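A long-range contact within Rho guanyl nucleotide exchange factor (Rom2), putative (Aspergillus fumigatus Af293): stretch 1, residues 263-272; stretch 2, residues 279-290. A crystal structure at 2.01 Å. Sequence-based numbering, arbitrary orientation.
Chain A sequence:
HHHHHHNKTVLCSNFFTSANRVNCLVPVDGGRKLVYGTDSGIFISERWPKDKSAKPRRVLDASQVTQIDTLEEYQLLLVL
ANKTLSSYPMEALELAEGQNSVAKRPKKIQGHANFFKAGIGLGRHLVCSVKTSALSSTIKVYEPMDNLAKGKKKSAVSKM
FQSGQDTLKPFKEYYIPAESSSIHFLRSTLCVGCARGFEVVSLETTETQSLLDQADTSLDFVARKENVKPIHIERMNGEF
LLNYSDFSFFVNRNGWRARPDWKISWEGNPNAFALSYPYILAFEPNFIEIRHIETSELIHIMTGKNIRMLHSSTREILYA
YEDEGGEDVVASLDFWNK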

ATOM      1  N   LYS A 263     -17.959  14.952   6.538  1.00 39.29           N
ATOM      2  CA  LYS A 263     -16.867  14.446   7.362  1.00 38.87           C
ATOM      3  C   LYS A 263     -17.210  13.011   7.880  1.00 41.27           C
ATOM      4  O   LYS A 263     -18.348  12.768   8.371  1.00 43.46           O
ATOM      5  CB  LYS A 263     -16.682  15.359   8.584  1.00 44.84           C
ATOM      6  CG  LYS A 263     -15.521  15.003   9.503  1.00 38.89           C
ATOM      7  CD  LYS A 263     -15.534  15.735  10.832  1.00 40.82           C
ATOM      8  CE  LYS A 263     -14.400  15.217  11.716  1.00 41.99           C
ATOM      9  NZ  LYS A 263     -14.525  15.620  13.123  1.00 45.28           N
ATOM     10  N   ILE A 264     -16.211  12.111   7.842  1.00 39.52           N
ATOM     11  CA  ILE A 264     -16.316  10.759   8.455  1.00 32.86           C
ATOM     12  C   ILE A 264     -15.317  10.711   9.573  1.00 31.82           C
ATOM     13  O   ILE A 264     -14.165  11.113   9.407  1.00 35.24           O
ATOM     14  CB  ILE A 264     -15.976   9.620   7.435  1.00 34.79           C
ATOM     15  CG1 ILE A 264     -17.029   9.550   6.330  1.00 37.82           C
ATOM     16  CG2 ILE A 264     -15.785   8.266   8.102  1.00 34.17           C
ATOM     17  CD1 ILE A 264     -16.566   8.848   5.098  1.00 38.63           C
ATOM     18  N   SER A 265     -15.758  10.210  10.711  1.00 34.95           N
ATOM     19  CA  SER A 265     -14.868   9.825  11.795  1.00 34.73           C
ATOM     20  C   SER A 265     -14.931   8.306  11.871  1.00 33.03           C
ATOM     21  O   SER A 265     -16.020   7.756  12.095  1.00 30.47           O
ATOM     22  CB  SER A 265     -15.336  10.452  13.147  1.00 34.51           C
ATOM     23  OG  SER A 265     -14.770  11.779  13.289  1.00 37.82           O
ATOM     24  N   TRP A 266     -13.789   7.632  11.768  1.00 35.34           N
ATOM     25  CA  TRP A 266     -13.792   6.126  11.718  1.00 30.96           C
ATOM     26  C   TRP A 266     -14.024   5.537  13.107  1.00 34.95           C
ATOM     27  O   TRP A 266     -13.536   6.074  14.132  1.00 35.19           O
ATOM     28  CB  TRP A 266     -12.473   5.635  11.045  1.00 29.78           C
ATOM     29  CG  TRP A 266     -12.348   6.133   9.611  1.00 30.26           C
ATOM     30  CD1 TRP A 266     -11.552   7.107   9.176  1.00 33.80           C
ATOM     31  CD2 TRP A 266     -13.130   5.720   8.486  1.00 27.95           C
ATOM     32  NE1 TRP A 266     -11.758   7.348   7.825  1.00 30.26           N
ATOM     33  CE2 TRP A 266     -12.732   6.502   7.385  1.00 29.06           C
ATOM     34  CE3 TRP A 266     -14.146   4.739   8.301  1.00 31.53           C
ATOM     35  CZ2 TRP A 266     -13.280   6.350   6.095  1.00 30.47           C
ATOM     36  CZ3 TRP A 266     -14.689   4.554   7.007  1.00 32.49           C
ATOM     37  CH2 TRP A 266     -14.255   5.373   5.909  1.00 29.46           C
ATOM     38  N   GLU A 267     -14.799   4.459  13.163  1.00 31.76           N
ATOM     39  CA  GLU A 267     -14.994   3.716  14.426  1.00 34.14           C
ATOM     40  C   GLU A 267     -13.779   3.124  14.998  1.00 35.84           C
ATOM     41  O   GLU A 267     -13.646   3.155  16.196  1.00 37.05           O
ATOM     42  CB  GLU A 267     -16.124   2.682  14.337  1.00 34.89           C
ATOM     43  CG  GLU A 267     -17.462   3.361  13.930  1.00 37.24           C
ATOM     44  CD  GLU A 267     -18.657   2.446  14.087  1.00 41.57           C
ATOM     45  OE1 GLU A 267     -18.540   1.350  14.700  1.00 41.11           O
ATOM     46  OE2 GLU A 267     -19.722   2.847  13.638  1.00 41.37           O
ATOM     47  N   GLY A 268     -12.859   2.629  14.170  1.00 34.63           N
ATOM     48  CA  GLY A 268     -11.607   2.001  14.658  1.00 36.65           C
ATOM     49  C   GLY A 268     -10.376   2.863  14.405  1.00 34.95           C
ATOM     50  O   GLY A 268     -10.469   4.080  14.349  1.00 35.85           O
ATOM     51  N   ASN A 269      -9.235   2.208  14.265  1.00 36.45           N
ATOM     52  CA  ASN A 269      -7.951   2.841  13.896  1.00 35.58           C
ATOM     53  C   ASN A 269      -7.432   2.263  12.579  1.00 35.69           C
ATOM     54  O   ASN A 269      -6.521   1.467  12.556  1.00 34.76           O
ATOM     55  CB  ASN A 269      -6.956   2.722  15.068  1.00 37.77           C
ATOM     56  CG  ASN A 269      -7.427   3.580  16.284  1.00 42.92           C
ATOM     57  OD1 ASN A 269      -7.405   4.804  16.221  1.00 46.07           O
ATOM     58  ND2 ASN A 269      -8.008   2.945  17.276  1.00 44.94           N
ATOM     59  N   PRO A 270      -8.070   2.635  11.458  1.00 36.66           N
ATOM     60  CA  PRO A 270      -7.714   1.979  10.171  1.00 33.45           C
ATOM     61  C   PRO A 270      -6.259   2.240   9.774  1.00 37.48           C
ATOM     62  O   PRO A 270      -5.727   3.318  10.035  1.00 34.44           O
ATOM     63  CB  PRO A 270      -8.726   2.562   9.159  1.00 36.83           C
ATOM     64  CG  PRO A 270      -9.378   3.797   9.870  1.00 35.09           C
ATOM     65  CD  PRO A 270      -9.267   3.479  11.346  1.00 36.45           C
ATOM     66  N   ASN A 271      -5.620   1.226   9.200  1.00 33.37           N
ATOM     67  CA  ASN A 271      -4.232   1.338   8.722  1.00 32.09           C
ATOM     68  C   ASN A 271      -4.208   1.267   7.168  1.00 32.15           C
ATOM     69  O   ASN A 271      -3.142   1.301   6.582  1.00 33.62           O
ATOM     70  CB  ASN A 271      -3.318   0.246   9.370  1.00 32.31           C
ATOM     71  CG  ASN A 271      -3.849  -1.174   9.168  1.00 37.11           C
ATOM     72  OD1 ASN A 271      -4.350  -1.505   8.095  1.00 37.24           O
ATOM     73  ND2 ASN A 271      -3.728  -2.020  10.174  1.00 38.31           N
ATOM     74  N   ALA A 272      -5.359   1.107   6.505  1.00 30.80           N
ATOM     75  CA  ALA A 272      -5.382   1.084   5.016  1.00 32.91           C
ATOM     76  C   ALA A 272      -6.754   1.440   4.495  1.00 34.46           C
ATOM     77  O   ALA A 272      -7.762   1.281   5.239  1.00 33.35           O
ATOM     78  CB  ALA A 272      -4.906  -0.289   4.496  1.00 33.92           C
TER
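Stretch 2 (279-290) YILAFEPNFIEI

Stretch 2 is a β-hairpin: a strand beginning at Tyr279 runs up to the turn around Pro285 and Asn286, and a second strand returns from Phe287 through Ile290, the two tied by backbone hydrogen bonds between Ala282 and Glu289 and between Glu284 and Phe287. Stretch 1, mostly loop, lies across this hairpin and joins its first strand at Ala272, where the pairing is antiparallel. The backbones draw together along stretch 1, from a CA–CA distance of 10.4 Å between Ile264 and Ile280 to 4.1 Å between Pro270 and Glu284; together the two stretches bury 675 Å².

Lys263 makes no contact with the hairpin. Ile264, in a short strand segment, points toward it and brings CD1 to 4.3 Å from Ile280 CG2, a loose apolar contact, whereas Ser265 points away. Trp266 (chi1 m) leaves its backbone sideways, but its indole reaches the hairpin. Ala282 CB sits over the six-membered ring, 3.6 Å from its centroid and 18° off the normal, a CH-pi contact. At the ring edge lie Ile280 CG1, 4.0 Å from Trp266 CH2, and Glu289 CD, 3.6 Å from Trp266 CE3.

The extended side chain of Glu289 (chi1 and chi2 both t) continues past the indole to the next backbone amide, where Glu267 N donates to Glu289 OE1 at 2.9 Å. Glu289 OE1 also accepts a hydrogen bond from a water, 2.8 Å from the water oxygen, and that water in turn accepts from Gly268 N at 3.0 Å, so one carboxylate oxygen serves two successive amides, the second indirectly. The Glu267 carboxylate adds no attraction here: its OE2 lies 4.3 Å from Glu289 OE2, like charge near like charge.

Gly268 packs tightly, its N 3.5 Å from Phe287 CZ at the ring edge and its CA 3.2 Å from Glu284 OE2. A CB here would clash with both Glu284 OE2 and Phe287 CZ. Asn269 N donates to Glu284 OE2 at 2.9 Å, while Glu284 OE1 accepts from Asn286 N at 3.0 Å; the carboxylate thus links the loop to the hairpin's own turn. Pro270 rests its CB 3.8 Å from Ala282 CB, the methyl that also covers Trp266.

Backbone pairing follows. Phe283 O accepts from Asn271 N at 3.0 Å and, weakly, from Ala272 N at 3.5 Å; Phe283 N returns a straighter bond to Ala272 O at 2.9 Å. Ala272 and Phe283 share a sheet face, with their CB atoms 4.4 Å apart.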

ATOM      1  N   TYR A 279     -18.335   3.423  -2.827  1.00 38.91           N
ATOM      2  CA  TYR A 279     -17.942   3.051  -1.445  1.00 41.96           C
ATOM      3  C   TYR A 279     -16.518   3.445  -1.084  1.00 42.25           C
ATOM      4  O   TYR A 279     -15.646   3.526  -1.936  1.00 41.36           O
ATOM      5  CB  TYR A 279     -18.168   1.595  -1.197  1.00 42.50           C
ATOM      6  CG  TYR A 279     -19.567   1.092  -1.533  1.00 50.40           C
ATOM      7  CD1 TYR A 279     -20.678   1.492  -0.789  1.00 47.71           C
ATOM      8  CD2 TYR A 279     -19.775   0.208  -2.588  1.00 57.10           C
ATOM      9  CE1 TYR A 279     -21.932   1.027  -1.078  1.00 57.02           C
ATOM     10  CE2 TYR A 279     -21.026  -0.268  -2.897  1.00 55.56           C
ATOM     11  CZ  TYR A 279     -22.109   0.134  -2.137  1.00 63.40           C
ATOM     12  OH  TYR A 279     -23.382  -0.325  -2.429  1.00 59.33           O
ATOM     13  N   ILE A 280     -16.300   3.738   0.204  1.00 39.79           N
ATOM     14  CA  ILE A 280     -14.961   3.968   0.736  1.00 36.15           C
ATOM     15  C   ILE A 280     -14.846   2.942   1.836  1.00 37.27           C
ATOM     16  O   ILE A 280     -15.777   2.827   2.699  1.00 40.28           O
ATOM     17  CB  ILE A 280     -14.714   5.440   1.129  1.00 41.42           C
ATOM     18  CG1 ILE A 280     -13.448   5.611   1.982  1.00 44.97           C
ATOM     19  CG2 ILE A 280     -15.875   6.063   1.873  1.00 45.10           C
ATOM     20  CD1 ILE A 280     -12.202   5.464   1.134  1.00 56.32           C
ATOM     21  N   LEU A 281     -13.762   2.130   1.772  1.00 31.60           N
ATOM     22  CA  LEU A 281     -13.560   1.027   2.711  1.00 31.64           C
ATOM     23  C   LEU A 281     -12.342   1.325   3.594  1.00 33.89           C
ATOM     24  O   LEU A 281     -11.276   1.625   3.082  1.00 32.03           O
ATOM     25  CB  LEU A 281     -13.311  -0.261   1.967  1.00 35.73           C
ATOM     26  CG  LEU A 281     -14.500  -0.860   1.159  1.00 38.72           C
ATOM     27  CD1 LEU A 281     -14.538  -0.279  -0.236  1.00 39.04           C
ATOM     28  CD2 LEU A 281     -14.426  -2.360   1.028  1.00 36.74           C
ATOM     29  N   ALA A 282     -12.518   1.278   4.909  1.00 32.41           N
ATOM     30  CA  ALA A 282     -11.411   1.459   5.881  1.00 28.41           C
ATOM     31  C   ALA A 282     -11.057   0.133   6.520  1.00 31.86           C
ATOM     32  O   ALA A 282     -11.915  -0.462   7.159  1.00 30.33           O
ATOM     33  CB  ALA A 282     -11.854   2.446   6.951  1.00 31.50           C
ATOM     34  N   PHE A 283      -9.802  -0.363   6.376  1.00 30.02           N
ATOM     35  CA  PHE A 283      -9.425  -1.659   7.002  1.00 29.76           C
ATOM     36  C   PHE A 283      -8.707  -1.393   8.322  1.00 29.11           C
ATOM     37  O   PHE A 283      -7.722  -0.652   8.316  1.00 33.05           O
ATOM     38  CB  PHE A 283      -8.452  -2.412   6.029  1.00 29.61           C
ATOM     39  CG  PHE A 283      -9.113  -2.851   4.755  1.00 31.54           C
ATOM     40  CD1 PHE A 283      -9.429  -1.949   3.757  1.00 33.76           C
ATOM     41  CD2 PHE A 283      -9.459  -4.143   4.567  1.00 33.43           C
ATOM     42  CE1 PHE A 283     -10.115  -2.373   2.611  1.00 36.42           C
ATOM     43  CE2 PHE A 283     -10.096  -4.585   3.411  1.00 34.61           C
ATOM     44  CZ  PHE A 283     -10.431  -3.698   2.446  1.00 35.07           C
ATOM     45  N   GLU A 284      -9.154  -2.033   9.408  1.00 29.35           N
ATOM     46  CA  GLU A 284      -8.531  -1.975  10.734  1.00 32.97           C
ATOM     47  C   GLU A 284      -8.330  -3.437  11.143  1.00 31.81           C
ATOM     48  O   GLU A 284      -8.994  -4.309  10.606  1.00 29.78           O
ATOM     49  CB  GLU A 284      -9.538  -1.318  11.718  1.00 34.49           C
ATOM     50  CG  GLU A 284      -8.945  -0.998  12.988  1.00 53.96           C
ATOM     51  CD  GLU A 284      -9.622  -1.494  14.237  1.00 42.11           C
ATOM     52  OE1 GLU A 284      -9.851  -2.688  14.575  1.00 38.53           O
ATOM     53  OE2 GLU A 284      -9.776  -0.551  14.954  1.00 45.52           O
ATOM     54  N   PRO A 285      -7.468  -3.737  12.147  1.00 38.02           N
ATOM     55  CA  PRO A 285      -7.238  -5.169  12.417  1.00 38.69           C
ATOM     56  C   PRO A 285      -8.472  -6.012  12.747  1.00 35.41           C
ATOM     57  O   PRO A 285      -8.507  -7.203  12.387  1.00 37.73           O
ATOM     58  CB  PRO A 285      -6.220  -5.130  13.579  1.00 36.35           C
ATOM     59  CG  PRO A 285      -5.381  -3.953  13.210  1.00 39.69           C
ATOM     60  CD  PRO A 285      -6.453  -2.927  12.847  1.00 41.81           C
ATOM     61  N   ASN A 286      -9.493  -5.428  13.371  1.00 31.66           N
ATOM     62  CA  ASN A 286     -10.664  -6.209  13.814  1.00 31.30           C
ATOM     63  C   ASN A 286     -11.885  -5.964  12.986  1.00 31.33           C
ATOM     64  O   ASN A 286     -12.882  -6.654  13.147  1.00 32.13           O
ATOM     65  CB  ASN A 286     -11.015  -5.955  15.296  1.00 36.78           C
ATOM     66  CG  ASN A 286      -9.931  -6.396  16.240  1.00 39.53           C
ATOM     67  OD1 ASN A 286      -9.455  -5.623  17.078  1.00 48.02           O
ATOM     68  ND2 ASN A 286      -9.512  -7.607  16.107  1.00 39.44           N
ATOM     69  N   PHE A 287     -11.827  -5.071  12.018  1.00 30.93           N
ATOM     70  CA  PHE A 287     -13.004  -4.920  11.125  1.00 31.11           C
ATOM     71  C   PHE A 287     -12.785  -4.044   9.931  1.00 27.88           C
ATOM     72  O   PHE A 287     -11.979  -3.128   9.925  1.00 30.00           O
ATOM     73  CB  PHE A 287     -14.273  -4.389  11.908  1.00 35.34           C
ATOM     74  CG  PHE A 287     -14.068  -3.088  12.650  1.00 32.27           C
ATOM     75  CD1 PHE A 287     -13.715  -3.088  13.984  1.00 37.04           C
ATOM     76  CD2 PHE A 287     -14.392  -1.882  12.063  1.00 35.08           C
ATOM     77  CE1 PHE A 287     -13.589  -1.904  14.693  1.00 37.77           C
ATOM     78  CE2 PHE A 287     -14.249  -0.702  12.763  1.00 33.15           C
ATOM     79  CZ  PHE A 287     -13.794  -0.708  14.047  1.00 33.25           C
ATOM     80  N   ILE A 288     -13.571  -4.295   8.907  1.00 27.26           N
ATOM     81  CA  ILE A 288     -13.643  -3.417   7.744  1.00 29.09           C
ATOM     82  C   ILE A 288     -14.914  -2.570   7.863  1.00 31.36           C
ATOM     83  O   ILE A 288     -15.996  -3.125   7.999  1.00 31.86           O
ATOM     84  CB  ILE A 288     -13.771  -4.189   6.423  1.00 30.25           C
ATOM     85  CG1 ILE A 288     -12.658  -5.238   6.300  1.00 31.52           C
ATOM     86  CG2 ILE A 288     -13.674  -3.226   5.261  1.00 32.51           C
ATOM     87  CD1 ILE A 288     -12.817  -6.160   5.128  1.00 34.81           C
ATOM     88  N   GLU A 289     -14.762  -1.249   7.765  1.00 31.50           N
ATOM     89  CA  GLU A 289     -15.895  -0.300   7.783  1.00 32.81           C
ATOM     90  C   GLU A 289     -16.140   0.234   6.406  1.00 29.78           C
ATOM     91  O   GLU A 289     -15.277   0.872   5.835  1.00 31.00           O
ATOM     92  CB  GLU A 289     -15.644   0.862   8.770  1.00 30.47           C
ATOM     93  CG  GLU A 289     -16.871   1.755   9.094  1.00 32.90           C
ATOM     94  CD  GLU A 289     -16.618   2.822  10.178  1.00 34.80           C
ATOM     95  OE1 GLU A 289     -15.631   2.742  10.976  1.00 32.74           O
ATOM     96  OE2 GLU A 289     -17.395   3.785  10.184  1.00 36.13           O
ATOM     97  N   ILE A 290     -17.360   0.057   5.938  1.00 30.32           N
ATOM     98  CA  ILE A 290     -17.767   0.514   4.582  1.00 36.21           C
ATOM     99  C   ILE A 290     -18.802   1.694   4.622  1.00 35.25           C
ATOM    100  O   ILE A 290     -19.891   1.528   5.175  1.00 35.53           O
ATOM    101  CB  ILE A 290     -18.285  -0.655   3.762  1.00 37.93           C
ATOM    102  CG1 ILE A 290     -17.218  -1.785   3.758  1.00 40.21           C
ATOM    103  CG2 ILE A 290     -18.695  -0.196   2.365  1.00 37.57           C
ATOM    104  CD1 ILE A 290     -17.825  -3.097   3.255  1.00 41.09           C
TER
HETATM  105  O   HOH W   1     -12.919   2.244  11.191  1.00 35.13           O